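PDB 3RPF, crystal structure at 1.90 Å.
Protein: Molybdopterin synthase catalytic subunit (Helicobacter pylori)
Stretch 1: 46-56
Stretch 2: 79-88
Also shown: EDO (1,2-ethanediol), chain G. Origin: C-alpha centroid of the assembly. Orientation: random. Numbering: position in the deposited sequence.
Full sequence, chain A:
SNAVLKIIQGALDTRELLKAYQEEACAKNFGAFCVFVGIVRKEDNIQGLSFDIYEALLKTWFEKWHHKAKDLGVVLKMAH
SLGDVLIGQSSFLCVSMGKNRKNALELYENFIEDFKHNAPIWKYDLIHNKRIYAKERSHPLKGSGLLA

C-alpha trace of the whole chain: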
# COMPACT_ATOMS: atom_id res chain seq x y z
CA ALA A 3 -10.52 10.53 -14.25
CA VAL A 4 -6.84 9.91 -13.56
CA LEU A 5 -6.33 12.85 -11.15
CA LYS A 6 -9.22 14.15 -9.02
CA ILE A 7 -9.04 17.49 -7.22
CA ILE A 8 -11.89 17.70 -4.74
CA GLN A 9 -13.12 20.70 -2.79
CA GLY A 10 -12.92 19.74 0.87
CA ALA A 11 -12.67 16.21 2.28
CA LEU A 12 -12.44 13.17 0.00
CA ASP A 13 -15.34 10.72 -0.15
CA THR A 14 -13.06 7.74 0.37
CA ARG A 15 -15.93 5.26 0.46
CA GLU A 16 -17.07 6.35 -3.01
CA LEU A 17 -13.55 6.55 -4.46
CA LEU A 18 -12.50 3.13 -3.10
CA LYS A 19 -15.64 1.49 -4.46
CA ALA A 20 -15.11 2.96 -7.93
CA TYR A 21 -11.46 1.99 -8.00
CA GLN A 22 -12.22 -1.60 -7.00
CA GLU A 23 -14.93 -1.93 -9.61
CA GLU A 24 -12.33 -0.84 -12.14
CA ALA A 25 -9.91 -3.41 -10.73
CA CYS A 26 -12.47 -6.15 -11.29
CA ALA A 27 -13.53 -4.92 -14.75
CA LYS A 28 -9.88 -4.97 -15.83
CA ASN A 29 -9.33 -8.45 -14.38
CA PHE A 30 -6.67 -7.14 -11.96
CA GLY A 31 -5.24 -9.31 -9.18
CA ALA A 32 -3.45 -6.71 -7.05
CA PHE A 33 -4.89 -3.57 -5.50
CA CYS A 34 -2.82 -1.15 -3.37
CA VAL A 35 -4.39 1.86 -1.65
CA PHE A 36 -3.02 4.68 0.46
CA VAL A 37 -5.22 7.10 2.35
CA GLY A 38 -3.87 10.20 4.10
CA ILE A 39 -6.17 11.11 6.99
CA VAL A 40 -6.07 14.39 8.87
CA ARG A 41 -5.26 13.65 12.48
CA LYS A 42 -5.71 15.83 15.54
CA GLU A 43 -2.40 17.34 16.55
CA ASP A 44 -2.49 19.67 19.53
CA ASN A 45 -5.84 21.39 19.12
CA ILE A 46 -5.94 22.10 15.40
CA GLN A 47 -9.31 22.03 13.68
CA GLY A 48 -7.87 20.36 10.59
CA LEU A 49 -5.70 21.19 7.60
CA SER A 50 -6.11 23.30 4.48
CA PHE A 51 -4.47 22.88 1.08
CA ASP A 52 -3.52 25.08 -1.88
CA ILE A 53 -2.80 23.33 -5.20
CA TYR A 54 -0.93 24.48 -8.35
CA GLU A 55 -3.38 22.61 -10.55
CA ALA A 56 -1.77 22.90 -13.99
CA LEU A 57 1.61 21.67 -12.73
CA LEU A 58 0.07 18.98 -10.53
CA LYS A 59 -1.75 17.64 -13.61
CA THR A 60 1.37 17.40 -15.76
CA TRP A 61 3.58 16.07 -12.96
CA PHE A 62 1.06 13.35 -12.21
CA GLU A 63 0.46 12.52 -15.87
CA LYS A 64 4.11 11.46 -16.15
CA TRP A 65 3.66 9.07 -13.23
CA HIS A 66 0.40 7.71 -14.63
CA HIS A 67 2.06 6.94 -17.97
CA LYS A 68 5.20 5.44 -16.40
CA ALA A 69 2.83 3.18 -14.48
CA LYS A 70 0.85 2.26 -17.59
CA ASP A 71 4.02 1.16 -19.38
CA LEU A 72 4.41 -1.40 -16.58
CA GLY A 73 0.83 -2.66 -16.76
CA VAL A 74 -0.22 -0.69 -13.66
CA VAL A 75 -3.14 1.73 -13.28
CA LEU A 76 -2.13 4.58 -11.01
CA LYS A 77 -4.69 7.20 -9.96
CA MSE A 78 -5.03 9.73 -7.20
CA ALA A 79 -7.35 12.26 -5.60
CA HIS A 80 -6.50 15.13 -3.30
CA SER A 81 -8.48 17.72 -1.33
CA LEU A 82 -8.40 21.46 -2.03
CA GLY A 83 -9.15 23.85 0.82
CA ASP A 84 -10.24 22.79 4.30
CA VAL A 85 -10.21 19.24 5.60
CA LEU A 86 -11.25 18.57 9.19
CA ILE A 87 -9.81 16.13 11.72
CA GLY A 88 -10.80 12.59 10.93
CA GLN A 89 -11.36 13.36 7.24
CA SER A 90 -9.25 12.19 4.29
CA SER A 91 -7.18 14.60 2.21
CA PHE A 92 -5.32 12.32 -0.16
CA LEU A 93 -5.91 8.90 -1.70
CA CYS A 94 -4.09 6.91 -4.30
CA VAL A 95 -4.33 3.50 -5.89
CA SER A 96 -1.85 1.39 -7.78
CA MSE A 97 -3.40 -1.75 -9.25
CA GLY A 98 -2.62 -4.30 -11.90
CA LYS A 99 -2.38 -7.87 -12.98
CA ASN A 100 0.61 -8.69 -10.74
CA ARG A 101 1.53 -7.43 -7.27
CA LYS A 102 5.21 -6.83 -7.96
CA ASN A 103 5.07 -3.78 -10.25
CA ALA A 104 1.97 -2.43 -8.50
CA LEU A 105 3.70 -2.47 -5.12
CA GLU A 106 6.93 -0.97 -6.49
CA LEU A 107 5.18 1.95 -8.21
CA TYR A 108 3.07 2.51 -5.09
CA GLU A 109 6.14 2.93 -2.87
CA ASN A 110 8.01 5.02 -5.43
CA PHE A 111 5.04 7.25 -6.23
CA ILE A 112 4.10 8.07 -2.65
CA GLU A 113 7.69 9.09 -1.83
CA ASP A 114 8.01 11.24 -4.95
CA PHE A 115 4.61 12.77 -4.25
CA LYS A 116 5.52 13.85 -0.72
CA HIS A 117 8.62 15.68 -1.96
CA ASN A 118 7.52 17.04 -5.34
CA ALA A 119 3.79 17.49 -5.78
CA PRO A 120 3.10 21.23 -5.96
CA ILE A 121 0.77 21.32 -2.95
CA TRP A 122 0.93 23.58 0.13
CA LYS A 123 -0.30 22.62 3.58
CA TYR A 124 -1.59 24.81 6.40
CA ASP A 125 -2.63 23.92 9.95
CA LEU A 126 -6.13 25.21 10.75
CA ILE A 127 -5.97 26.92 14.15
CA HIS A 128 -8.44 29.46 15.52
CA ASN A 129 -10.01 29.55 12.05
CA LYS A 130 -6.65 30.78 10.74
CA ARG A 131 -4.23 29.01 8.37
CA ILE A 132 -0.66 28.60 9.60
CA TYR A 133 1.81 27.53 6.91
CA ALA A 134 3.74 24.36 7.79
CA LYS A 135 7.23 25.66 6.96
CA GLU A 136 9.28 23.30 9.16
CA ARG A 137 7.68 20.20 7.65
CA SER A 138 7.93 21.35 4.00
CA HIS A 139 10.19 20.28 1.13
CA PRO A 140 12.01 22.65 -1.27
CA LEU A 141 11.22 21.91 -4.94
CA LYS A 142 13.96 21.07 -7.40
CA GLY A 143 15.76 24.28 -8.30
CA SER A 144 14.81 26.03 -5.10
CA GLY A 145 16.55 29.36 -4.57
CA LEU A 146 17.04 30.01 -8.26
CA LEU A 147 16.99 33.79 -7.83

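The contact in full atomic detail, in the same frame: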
# COMPACT_ATOMS: atom_id res chain seq x y z
N ILE A 46 -5.57 21.59 16.71
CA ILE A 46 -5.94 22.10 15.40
C ILE A 46 -7.35 21.64 15.05
O ILE A 46 -7.84 20.65 15.58
CB ILE A 46 -4.98 21.63 14.30
CG1 ILE A 46 -5.11 20.12 14.06
CG2 ILE A 46 -3.55 22.02 14.66
CD1 ILE A 46 -4.34 19.65 12.84
N GLN A 47 -7.99 22.39 14.17
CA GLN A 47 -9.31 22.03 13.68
C GLN A 47 -9.21 21.10 12.47
O GLN A 47 -10.15 20.36 12.15
CB GLN A 47 -10.08 23.29 13.28
CG GLN A 47 -10.34 24.23 14.44
CD GLN A 47 -10.67 25.63 13.96
OE1 GLN A 47 -9.88 26.24 13.24
NE2 GLN A 47 -11.84 26.13 14.34
N GLY A 48 -8.07 21.16 11.79
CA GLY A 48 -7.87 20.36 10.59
C GLY A 48 -6.76 20.98 9.76
O GLY A 48 -5.95 21.76 10.28
N LEU A 49 -6.72 20.64 8.47
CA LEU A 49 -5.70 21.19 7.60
C LEU A 49 -6.38 21.87 6.42
O LEU A 49 -7.57 21.66 6.17
CB LEU A 49 -4.77 20.09 7.08
CG LEU A 49 -4.05 19.17 8.07
CD1 LEU A 49 -3.38 18.02 7.31
CD2 LEU A 49 -3.02 19.93 8.91
N SER A 50 -5.61 22.67 5.69
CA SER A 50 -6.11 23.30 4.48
C SER A 50 -5.04 23.21 3.41
O SER A 50 -3.84 23.24 3.71
CB SER A 50 -6.49 24.75 4.73
OG SER A 50 -7.19 25.27 3.62
N PHE A 51 -5.45 23.06 2.15
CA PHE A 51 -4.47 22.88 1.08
C PHE A 51 -4.65 23.90 -0.06
O PHE A 51 -5.78 24.22 -0.44
CB PHE A 51 -4.56 21.46 0.52
CG PHE A 51 -4.28 20.37 1.54
CD1 PHE A 51 -2.98 19.92 1.77
CD2 PHE A 51 -5.31 19.80 2.26
CE1 PHE A 51 -2.72 18.91 2.70
CE2 PHE A 51 -5.05 18.78 3.20
CZ PHE A 51 -3.76 18.34 3.42
N ASP A 52 -3.53 24.41 -0.58
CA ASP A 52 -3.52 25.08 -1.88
C ASP A 52 -2.85 24.15 -2.91
O ASP A 52 -1.90 23.44 -2.58
CB ASP A 52 -2.74 26.39 -1.84
CG ASP A 52 -3.42 27.46 -1.02
OD1 ASP A 52 -4.66 27.40 -0.81
OD2 ASP A 52 -2.70 28.38 -0.57
N ILE A 53 -3.34 24.18 -4.15
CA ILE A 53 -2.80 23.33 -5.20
C ILE A 53 -2.47 24.12 -6.47
O ILE A 53 -3.30 24.90 -6.95
CB ILE A 53 -3.78 22.20 -5.57
CG1 ILE A 53 -4.04 21.29 -4.37
CG2 ILE A 53 -3.22 21.38 -6.74
CD1 ILE A 53 -4.94 20.12 -4.67
N TYR A 54 -1.26 23.92 -7.01
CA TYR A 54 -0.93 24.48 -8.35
C TYR A 54 -1.46 23.49 -9.38
O TYR A 54 -0.79 22.52 -9.73
CB TYR A 54 0.59 24.63 -8.49
CG TYR A 54 1.11 25.34 -9.74
CD1 TYR A 54 2.45 25.73 -9.82
CD2 TYR A 54 0.29 25.60 -10.83
CE1 TYR A 54 2.94 26.36 -10.94
CE2 TYR A 54 0.78 26.24 -11.96
CZ TYR A 54 2.11 26.61 -12.01
OH TYR A 54 2.62 27.24 -13.12
N GLU A 55 -2.68 23.70 -9.86
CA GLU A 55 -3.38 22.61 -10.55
C GLU A 55 -2.75 22.20 -11.88
O GLU A 55 -2.61 21.01 -12.16
CB GLU A 55 -4.87 22.90 -10.71
CG GLU A 55 -5.57 23.17 -9.38
CD GLU A 55 -7.07 23.21 -9.50
OE1 GLU A 55 -7.75 23.60 -8.52
OE2 GLU A 55 -7.58 22.83 -10.58
N ALA A 56 -2.37 23.19 -12.68
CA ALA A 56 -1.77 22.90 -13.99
C ALA A 56 -0.50 22.06 -13.85
O ALA A 56 -0.30 21.11 -14.60
CB ALA A 56 -1.47 24.21 -14.75
N ALA A 79 -6.43 11.17 -5.87
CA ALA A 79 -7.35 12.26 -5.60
C ALA A 79 -6.78 13.02 -4.43
O ALA A 79 -6.12 12.43 -3.57
CB ALA A 79 -8.72 11.73 -5.23
N HIS A 80 -7.02 14.32 -4.38
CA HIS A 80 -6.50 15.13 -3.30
C HIS A 80 -7.48 16.25 -3.01
O HIS A 80 -8.14 16.75 -3.92
CB HIS A 80 -5.12 15.71 -3.66
CG HIS A 80 -4.31 16.13 -2.48
ND1 HIS A 80 -4.66 17.20 -1.68
CD2 HIS A 80 -3.17 15.62 -1.95
CE1 HIS A 80 -3.78 17.32 -0.70
NE2 HIS A 80 -2.86 16.38 -0.85
N SER A 81 -7.60 16.62 -1.73
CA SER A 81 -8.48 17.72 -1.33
C SER A 81 -7.89 19.09 -1.65
O SER A 81 -6.67 19.27 -1.63
CB SER A 81 -8.74 17.64 0.17
OG SER A 81 -9.50 16.49 0.51
N LEU A 82 -8.77 20.05 -1.92
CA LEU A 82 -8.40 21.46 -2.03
C LEU A 82 -9.16 22.21 -0.95
O LEU A 82 -10.36 21.97 -0.75
CB LEU A 82 -8.76 22.00 -3.41
CG LEU A 82 -8.43 23.48 -3.69
CD1 LEU A 82 -6.92 23.69 -3.74
CD2 LEU A 82 -9.08 23.96 -4.99
N GLY A 83 -8.49 23.11 -0.24
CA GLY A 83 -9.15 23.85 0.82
C GLY A 83 -9.17 23.08 2.13
O GLY A 83 -8.25 22.30 2.41
N ASP A 84 -10.21 23.30 2.94
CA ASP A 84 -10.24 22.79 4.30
C ASP A 84 -10.63 21.32 4.39
O ASP A 84 -11.53 20.86 3.69
CB ASP A 84 -11.21 23.61 5.16
CG ASP A 84 -10.82 25.06 5.26
OD1 ASP A 84 -9.71 25.41 4.80
OD2 ASP A 84 -11.61 25.86 5.81
N VAL A 85 -9.91 20.60 5.24
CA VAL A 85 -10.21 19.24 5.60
C VAL A 85 -10.12 19.10 7.12
O VAL A 85 -9.09 19.34 7.70
CB VAL A 85 -9.25 18.28 4.90
CG1 VAL A 85 -9.67 16.87 5.10
CG2 VAL A 85 -9.13 18.62 3.45
N LEU A 86 -11.20 18.69 7.74
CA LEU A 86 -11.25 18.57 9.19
C LEU A 86 -10.65 17.28 9.74
O LEU A 86 -10.49 16.32 9.03
CB LEU A 86 -12.68 18.76 9.68
CG LEU A 86 -13.43 19.95 9.12
CD1 LEU A 86 -14.83 20.01 9.66
CD2 LEU A 86 -12.72 21.24 9.35
N ILE A 87 -10.40 17.27 11.04
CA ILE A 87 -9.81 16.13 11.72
C ILE A 87 -10.69 14.94 11.48
O ILE A 87 -11.88 15.04 11.55
CB ILE A 87 -9.86 16.33 13.22
CG1 ILE A 87 -8.90 17.41 13.68
CG2 ILE A 87 -9.67 15.00 13.91
CD1 ILE A 87 -7.56 17.31 13.08
N GLY A 88 -10.08 13.81 11.20
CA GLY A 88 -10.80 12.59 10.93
C GLY A 88 -11.15 12.39 9.46
O GLY A 88 -11.53 11.28 9.06
C1 EDO G . -4.58 26.50 -10.42
O1 EDO G . -3.49 26.59 -9.51
C2 EDO G . -4.09 26.93 -11.80
O2 EDO G . -2.95 26.13 -12.15

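Five of the six hydrogen bonds between the stretches are backbone to backbone. Strand 48-53 runs antiparallel to the segment around 84-86, and two hydrogen-bonded pairs set the register: Leu49 N to Val85 O (2.8 Å) with Val85 N to Leu49 O (2.7 Å), then Phe51 N to Gly83 O and Gly83 N to Phe51 O (both 2.9 Å). A longer bond, Ile87 N to Gln47 O at 3.3 Å, extends the ladder past the strand. Between these pairs the chains draw close, and Ser50 CA lies 3.1 Å from Gly83 O in a CA-H...O contact.

Glycine occupies two positions in the ladder whose backbone angles call for it. At Gly48 an ideal CB would sit 2.3 Å from Val85 O and also jam against the preceding carbonyl; the bare CA instead approaches Val85 O at 3.3 Å. Gly83, where the chain turns a corner, likewise has backbone angles that call for glycine.

One polar side-chain pair links the two strands on a shared face: Ser50 OG donates to Asp84 OD1 at 2.8 Å. Both side chains lie on the same face, so a short hydroxyl suffices to reach the carboxylate.

Packing comes from both sides of the corner at Gly83: His80 and Leu82 before it, Val85 after it. Phe51, buried and pointing toward the other stretch, receives the edge of His80 on its ring face, with planes at 86° and centroids 4.9 Å apart. His80 ND1 donates to Ser81 O at 2.9 Å within its own stretch, a bond that helps fix the imidazole. Val85 CG2 meets the Phe51 ring edge, 4.1 Å from CE2.

Leu82 starts away from strand 48-53, but its t, p rotamer brings the end back: CD1 lies 3.8 Å from Ile53 CG1 and 3.5 Å from Phe51 O. At the far end of the ladder, Ile87 CD1 reaches within 3.9 Å of Ile46 CG1, adding an apolar contact beside the last backbone bond.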